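Local coordinates for protein probable ferredoxin-dependent nitrite reductase NirA (Mycobacterium tuberculosis, PDB 1ZJ8) that probably reduces sulfite to sulfide with electrons from ferredoxin, using a siroheme and a [4Fe-4S] cluster in each monomer, at residues Tyr80-Thr92 with Ser429-Thr441. Numbering follows the deposited sequence.
With SRM (siroheme), chain E.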
loop_
_atom_site.group_PDB
_atom_site.type_symbol
_atom_site.label_atom_id
_atom_site.label_comp_id
_atom_site.label_asym_id
_atom_site.label_seq_id
_atom_site.Cartn_x
_atom_site.Cartn_y
_atom_site.Cartn_z
ATOM N N TYR A 80 9.230 -11.718 5.560
ATOM C CA TYR A 80 8.260 -11.779 6.626
ATOM C C TYR A 80 7.829 -13.274 6.650
ATOM O O TYR A 80 7.645 -13.915 5.610
ATOM C CB TYR A 80 7.107 -10.797 6.292
ATOM C CG TYR A 80 7.019 -9.424 7.008
ATOM C CD1 TYR A 80 6.438 -9.355 8.278
ATOM C CD2 TYR A 80 7.392 -8.176 6.376
ATOM C CE1 TYR A 80 6.275 -8.145 8.951
ATOM C CE2 TYR A 80 7.203 -6.944 7.065
ATOM C CZ TYR A 80 6.656 -6.956 8.348
ATOM O OH TYR A 80 6.476 -5.786 9.039
ATOM N N THR A 81 7.738 -13.836 7.846
ATOM C CA THR A 81 7.330 -15.229 8.049
ATOM C C THR A 81 5.847 -15.413 7.627
ATOM O O THR A 81 5.028 -14.530 7.899
ATOM C CB THR A 81 7.540 -15.572 9.545
ATOM O OG1 THR A 81 7.987 -16.927 9.681
ATOM C CG2 THR A 81 6.281 -15.292 10.378
ATOM N N GLN A 82 5.477 -16.518 6.974
ATOM C CA GLN A 82 4.064 -16.691 6.577
ATOM C C GLN A 82 3.259 -17.621 7.520
ATOM O O GLN A 82 3.835 -18.420 8.261
ATOM C CB GLN A 82 3.937 -17.095 5.090
ATOM C CG GLN A 82 4.231 -18.558 4.709
ATOM C CD GLN A 82 3.700 -18.941 3.300
ATOM O OE1 GLN A 82 4.104 -18.370 2.278
ATOM N NE2 GLN A 82 2.805 -19.933 3.258
ATOM N N ARG A 83 1.925 -17.500 7.480
ATOM C CA ARG A 83 1.004 -18.229 8.388
ATOM C C ARG A 83 0.889 -19.725 8.046
ATOM O O ARG A 83 0.584 -20.096 6.901
ATOM C CB ARG A 83 -0.405 -17.604 8.371
ATOM C CG ARG A 83 -1.408 -18.168 9.426
ATOM C CD ARG A 83 -2.875 -17.924 9.010
ATOM N NE ARG A 83 -3.900 -18.221 10.024
ATOM C CZ ARG A 83 -4.192 -17.447 11.075
ATOM N NH1 ARG A 83 -3.497 -16.342 11.314
ATOM N NH2 ARG A 83 -5.172 -17.784 11.915
ATOM N N GLU A 84 1.123 -20.574 9.056
ATOM C CA GLU A 84 0.945 -22.022 8.914
ATOM C C GLU A 84 -0.523 -22.323 8.592
ATOM O O GLU A 84 -1.445 -21.584 9.003
ATOM C CB GLU A 84 1.378 -22.771 10.188
ATOM C CG GLU A 84 1.490 -24.286 10.027
ATOM C CD GLU A 84 2.524 -24.668 8.995
ATOM O OE1 GLU A 84 3.713 -24.674 9.343
ATOM O OE2 GLU A 84 2.159 -24.944 7.834
ATOM N N GLN A 85 -0.723 -23.417 7.856
ATOM C CA GLN A 85 -2.055 -23.833 7.406
ATOM C C GLN A 85 -2.930 -24.358 8.536
ATOM O O GLN A 85 -2.425 -24.909 9.507
ATOM C CB GLN A 85 -1.944 -24.987 6.389
ATOM C CG GLN A 85 -1.078 -24.733 5.158
ATOM C CD GLN A 85 -1.603 -23.596 4.298
ATOM O OE1 GLN A 85 -2.800 -23.280 4.324
ATOM N NE2 GLN A 85 -0.711 -22.968 3.540
ATOM N N GLY A 86 -4.246 -24.209 8.390
ATOM C CA GLY A 86 -5.224 -24.882 9.255
ATOM C C GLY A 86 -5.691 -24.142 10.497
ATOM O O GLY A 86 -6.638 -24.568 11.156
ATOM N N TYR A 87 -5.028 -23.044 10.834
ATOM C CA TYR A 87 -5.400 -22.266 12.012
ATOM C C TYR A 87 -6.338 -21.143 11.592
ATOM O O TYR A 87 -6.009 -20.371 10.697
ATOM C CB TYR A 87 -4.154 -21.714 12.705
ATOM C CG TYR A 87 -3.193 -22.798 13.121
ATOM C CD1 TYR A 87 -3.251 -23.366 14.400
ATOM C CD2 TYR A 87 -2.230 -23.268 12.234
ATOM C CE1 TYR A 87 -2.351 -24.371 14.788
ATOM C CE2 TYR A 87 -1.329 -24.273 12.604
ATOM C CZ TYR A 87 -1.392 -24.826 13.878
ATOM O OH TYR A 87 -0.495 -25.820 14.214
ATOM N N ASP A 88 -7.508 -21.068 12.218
ATOM C CA ASP A 88 -8.442 -19.968 11.961
ATOM C C ASP A 88 -8.312 -18.851 13.020
ATOM O O ASP A 88 -7.395 -18.883 13.851
ATOM C CB ASP A 88 -9.891 -20.491 11.778
ATOM C CG ASP A 88 -10.492 -21.118 13.048
ATOM O OD1 ASP A 88 -9.757 -21.478 13.997
ATOM O OD2 ASP A 88 -11.735 -21.265 13.078
ATOM N N GLY A 89 -9.220 -17.872 12.965
ATOM C CA GLY A 89 -9.161 -16.660 13.798
ATOM C C GLY A 89 -9.089 -16.851 15.306
ATOM O O GLY A 89 -8.564 -15.992 16.033
ATOM N N THR A 90 -9.616 -17.976 15.778
ATOM C CA THR A 90 -9.461 -18.405 17.167
ATOM C C THR A 90 -8.007 -18.320 17.640
ATOM O O THR A 90 -7.741 -17.917 18.779
ATOM C CB THR A 90 -9.902 -19.872 17.315
ATOM O OG1 THR A 90 -11.045 -20.117 16.482
ATOM C CG2 THR A 90 -10.204 -20.211 18.794
ATOM N N TRP A 91 -7.082 -18.705 16.757
ATOM C CA TRP A 91 -5.674 -18.880 17.104
ATOM C C TRP A 91 -4.842 -17.614 16.968
ATOM O O TRP A 91 -3.741 -17.525 17.510
ATOM C CB TRP A 91 -5.074 -19.972 16.209
ATOM C CG TRP A 91 -5.670 -21.328 16.462
ATOM C CD1 TRP A 91 -6.725 -21.917 15.802
ATOM C CD2 TRP A 91 -5.251 -22.261 17.466
ATOM N NE1 TRP A 91 -6.976 -23.165 16.335
ATOM C CE2 TRP A 91 -6.089 -23.398 17.358
ATOM C CE3 TRP A 91 -4.244 -22.245 18.448
ATOM C CZ2 TRP A 91 -5.951 -24.508 18.196
ATOM C CZ3 TRP A 91 -4.106 -23.343 19.277
ATOM C CH2 TRP A 91 -4.956 -24.462 19.148
ATOM N N THR A 92 -5.369 -16.641 16.243
ATOM C CA THR A 92 -4.652 -15.400 15.993
ATOM C C THR A 92 -4.465 -14.597 17.299
ATOM O O THR A 92 -5.430 -14.266 18.001
ATOM C CB THR A 92 -5.396 -14.566 14.901
ATOM O OG1 THR A 92 -5.466 -15.326 13.682
ATOM C CG2 THR A 92 -4.697 -13.230 14.644
ATOM N N SER A 429 -4.141 -9.428 2.239
ATOM C CA SER A 429 -3.782 -10.840 2.083
ATOM C C SER A 429 -4.736 -11.762 2.873
ATOM O O SER A 429 -5.248 -12.766 2.342
ATOM C CB SER A 429 -2.346 -11.012 2.506
ATOM O OG SER A 429 -1.608 -9.994 1.879
ATOM N N GLY A 430 -4.996 -11.388 4.124
ATOM C CA GLY A 430 -5.920 -12.125 4.968
ATOM C C GLY A 430 -5.379 -13.485 5.354
ATOM O O GLY A 430 -4.209 -13.838 5.078
ATOM N N ILE A 431 -6.268 -14.266 5.960
ATOM C CA ILE A 431 -5.902 -15.500 6.670
ATOM C C ILE A 431 -5.238 -16.584 5.802
ATOM O O ILE A 431 -4.677 -17.532 6.351
ATOM C CB ILE A 431 -7.157 -16.088 7.382
ATOM C CG1 ILE A 431 -6.763 -17.056 8.499
ATOM C CG2 ILE A 431 -8.106 -16.753 6.373
ATOM C CD1 ILE A 431 -7.859 -17.203 9.592
ATOM N N GLU A 432 -5.302 -16.451 4.472
ATOM C CA GLU A 432 -4.584 -17.358 3.543
ATOM C C GLU A 432 -3.050 -17.404 3.768
ATOM O O GLU A 432 -2.406 -18.415 3.493
ATOM C CB GLU A 432 -4.885 -16.934 2.088
ATOM C CG GLU A 432 -4.322 -17.816 0.960
ATOM C CD GLU A 432 -3.948 -17.025 -0.304
ATOM O OE1 GLU A 432 -3.866 -15.773 -0.260
ATOM O OE2 GLU A 432 -3.703 -17.670 -1.344
ATOM N N PHE A 433 -2.472 -16.302 4.240
ATOM C CA PHE A 433 -1.020 -16.206 4.435
ATOM C C PHE A 433 -0.609 -15.335 5.644
ATOM O O PHE A 433 0.515 -15.426 6.121
ATOM C CB PHE A 433 -0.348 -15.598 3.181
ATOM C CG PHE A 433 -0.274 -16.521 1.958
ATOM C CD1 PHE A 433 0.326 -17.773 2.025
ATOM C CD2 PHE A 433 -0.741 -16.082 0.713
ATOM C CE1 PHE A 433 0.422 -18.600 0.877
ATOM C CE2 PHE A 433 -0.645 -16.898 -0.433
ATOM C CZ PHE A 433 -0.061 -18.152 -0.348
ATOM N N CYS A 434 -1.506 -14.491 6.136
ATOM C CA CYS A 434 -1.161 -13.516 7.162
ATOM C C CYS A 434 -1.396 -14.036 8.594
ATOM O O CYS A 434 -2.454 -14.605 8.883
ATOM C CB CYS A 434 -1.992 -12.254 6.951
ATOM S SG CYS A 434 -1.438 -10.951 8.012
ATOM N N LYS A 435 -0.437 -13.798 9.493
ATOM C CA LYS A 435 -0.547 -14.280 10.871
ATOM C C LYS A 435 -1.441 -13.429 11.769
ATOM O O LYS A 435 -1.736 -13.852 12.891
ATOM C CB LYS A 435 0.821 -14.386 11.521
ATOM C CG LYS A 435 1.773 -15.392 10.863
ATOM C CD LYS A 435 3.154 -15.352 11.537
ATOM C CE LYS A 435 3.682 -13.891 11.728
ATOM N NZ LYS A 435 3.554 -13.018 10.502
ATOM N N LEU A 436 -1.885 -12.263 11.299
ATOM C CA LEU A 436 -2.697 -11.363 12.137
ATOM C C LEU A 436 -4.168 -11.229 11.722
ATOM O O LEU A 436 -4.902 -10.420 12.301
ATOM C CB LEU A 436 -2.053 -9.980 12.194
ATOM C CG LEU A 436 -0.552 -9.993 12.477
ATOM C CD1 LEU A 436 -0.027 -8.552 12.484
ATOM C CD2 LEU A 436 -0.233 -10.716 13.790
ATOM N N SER A 437 -4.588 -12.038 10.746
ATOM C CA SER A 437 -5.956 -12.001 10.177
ATOM C C SER A 437 -6.954 -12.893 10.897
ATOM O O SER A 437 -6.609 -13.978 11.358
ATOM C CB SER A 437 -5.920 -12.463 8.715
ATOM O OG SER A 437 -4.715 -13.195 8.470
ATOM N N PHE A 438 -8.201 -12.435 10.947
ATOM C CA PHE A 438 -9.315 -13.223 11.484
ATOM C C PHE A 438 -10.200 -13.771 10.346
ATOM O O PHE A 438 -11.041 -14.654 10.566
ATOM C CB PHE A 438 -10.133 -12.379 12.470
ATOM C CG PHE A 438 -9.312 -11.818 13.575
ATOM C CD1 PHE A 438 -8.648 -12.671 14.457
ATOM C CD2 PHE A 438 -9.165 -10.446 13.720
ATOM C CE1 PHE A 438 -7.851 -12.166 15.486
ATOM C CE2 PHE A 438 -8.366 -9.923 14.756
ATOM C CZ PHE A 438 -7.705 -10.790 15.640
ATOM N N ALA A 439 -9.979 -13.264 9.131
ATOM C CA ALA A 439 -10.781 -13.653 7.981
ATOM C C ALA A 439 -9.982 -13.726 6.689
ATOM O O ALA A 439 -8.857 -13.198 6.559
ATOM C CB ALA A 439 -11.952 -12.702 7.795
ATOM N N GLU A 440 -10.615 -14.402 5.735
ATOM C CA GLU A 440 -10.095 -14.574 4.403
ATOM C C GLU A 440 -10.533 -13.377 3.538
ATOM O O GLU A 440 -11.669 -12.923 3.595
ATOM C CB GLU A 440 -10.584 -15.910 3.828
ATOM C CG GLU A 440 -9.987 -16.255 2.492
ATOM C CD GLU A 440 -8.471 -16.159 2.513
ATOM O OE1 GLU A 440 -7.877 -17.028 3.197
ATOM O OE2 GLU A 440 -7.892 -15.223 1.874
ATOM N N THR A 441 -9.610 -12.866 2.740
ATOM C CA THR A 441 -9.841 -11.630 2.009
ATOM C C THR A 441 -9.509 -11.740 0.517
ATOM O O THR A 441 -10.383 -11.483 -0.318
ATOM C CB THR A 441 -9.005 -10.481 2.622
ATOM O OG1 THR A 441 -7.647 -10.912 2.785
ATOM C CG2 THR A 441 -9.563 -10.072 3.960
HETATM FE FE SRM E . 0.699 -3.715 5.748
HETATM C CHA SRM E . 1.565 -5.551 8.496
HETATM C CHB SRM E . 0.053 -6.545 4.079
HETATM C CHC SRM E . -0.080 -1.961 3.120
HETATM C CHD SRM E . -0.749 -1.334 7.791
HETATM N NA SRM E . 0.978 -5.657 6.133
HETATM C C1A SRM E . 1.460 -6.224 7.261
HETATM C C2A SRM E . 1.877 -7.653 7.088
HETATM C CMA SRM E . 3.356 -7.720 6.866
HETATM C CDA SRM E . 1.382 -8.541 8.196
HETATM C CEA SRM E . 2.330 -8.995 9.261
HETATM O O3A SRM E . 2.858 -8.146 9.986
HETATM O O4A SRM E . 2.589 -10.197 9.415
HETATM C C3A SRM E . 1.127 -8.001 5.848
HETATM C CAA SRM E . 1.867 -8.889 4.904
HETATM C CBA SRM E . 1.466 -10.272 5.342
HETATM C CCA SRM E . 1.440 -11.212 4.182
HETATM O O1A SRM E . 0.982 -10.812 3.090
HETATM O O2A SRM E . 1.902 -12.369 4.339
HETATM C C4A SRM E . 0.712 -6.676 5.308
HETATM N NB SRM E . 0.243 -4.194 3.897
HETATM C C1B SRM E . 0.050 -5.380 3.316
HETATM C C2B SRM E . -0.139 -5.338 1.826
HETATM C CMB SRM E . 0.538 -6.454 1.081
HETATM C CDB SRM E . -1.606 -5.423 1.564
HETATM C CEB SRM E . -2.069 -5.416 0.150
HETATM O O3B SRM E . -2.597 -6.412 -0.388
HETATM O O4B SRM E . -1.900 -4.372 -0.480
HETATM C C3B SRM E . 0.391 -3.947 1.552
HETATM C CAB SRM E . 1.882 -3.970 1.334
HETATM C CBB SRM E . 2.346 -2.809 0.510
HETATM C CCB SRM E . 3.845 -2.738 0.510
HETATM O O1B SRM E . 4.494 -3.120 -0.461
HETATM O O2B SRM E . 4.459 -2.269 1.463
HETATM C C4B SRM E . 0.186 -3.314 2.902
HETATM N NC SRM E . -0.315 -2.088 5.504
HETATM C C1C SRM E . -0.387 -1.396 4.349
HETATM C C2C SRM E . -1.141 -0.234 4.442
HETATM C CDC SRM E . -1.668 0.649 3.361
HETATM C CEC SRM E . -0.854 1.749 2.799
HETATM O O3C SRM E . 0.359 1.843 3.092
HETATM O O4C SRM E . -1.458 2.539 2.059
HETATM C C3C SRM E . -1.357 -0.118 5.782
HETATM C CAC SRM E . -2.137 1.051 6.291
HETATM C CBC SRM E . -1.541 2.442 6.252
HETATM C CCC SRM E . -0.590 2.600 7.425
HETATM O O1C SRM E . 0.511 1.987 7.444
HETATM O O2C SRM E . -0.971 3.342 8.367
HETATM C C4C SRM E . -0.797 -1.202 6.408
HETATM N ND SRM E . 0.761 -3.328 7.734
HETATM C C1D SRM E . -0.047 -2.431 8.322
HETATM C C2D SRM E . -0.148 -2.738 9.692
HETATM C CAD SRM E . -0.412 -1.683 10.752
HETATM C CBD SRM E . 0.758 -1.024 11.413
HETATM C CCD SRM E . 0.621 0.119 12.378
HETATM O O1D SRM E . 1.101 1.219 12.022
HETATM O O2D SRM E . 0.045 -0.026 13.489
HETATM C C3D SRM E . 0.636 -3.860 9.902
HETATM C CDD SRM E . 1.195 -4.288 11.232
HETATM C CED SRM E . 2.388 -3.619 11.878
HETATM O O3D SRM E . 3.109 -2.845 11.247
HETATM O O4D SRM E . 2.675 -3.829 13.065
HETATM C C4D SRM E . 1.193 -4.212 8.684
#
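Arg83 reaches across to the loop 429-441 with both backbone and side chain. Its N-H donates to Phe433 O (2.9 Å). With CG anti to the backbone N (chi1 -172°), the extended side chain runs on to a guanidinium that suits this place because it can donate in several directions at once. NH1 meets Cys434 O at 3.2 Å on a lone pair; NE and NH2 together clasp Tyr87 O side-on, and NH1 and NH2 share Thr92 OG1 end-on. These bonds tie two points of the loop 84-92 to one guanidinium. Threonine suits position 92 doubly: Thr92 OG1 also donates to Ser437 O at 2.9 Å, and its methyl packs on Phe438 CE1.

Packing contacts surround these bonds. Ile431, an aliphatic chain able to lie on a flat cation, sets CG1 over one guanidinium face, 3.4 Å from Arg83 NE. The polar Gln82 amide, held through OE1 by Trp148 N, has NE2 near the Phe433 ring edge, its plane 66° from the ring's. At Gly89 a CB would press on Phe438 O, so glycine suits the backbones' close approach.

Near the cofactor, Lys435 crosses Thr81 at about a right angle; bends at chi3 and chi4 turn this long, flexible cation's NZ toward Thr81 O and siroheme carboxylate O4A, with weak hydrogen bonds to both. A siroheme methyl covers one face of Tyr80, which is covalently linked to Cys172. Cys434 SG ligates a cluster iron, placing this contact at the coupled siroheme-[4Fe-4S] centre characteristic of the nitrite and sulfite reductase family.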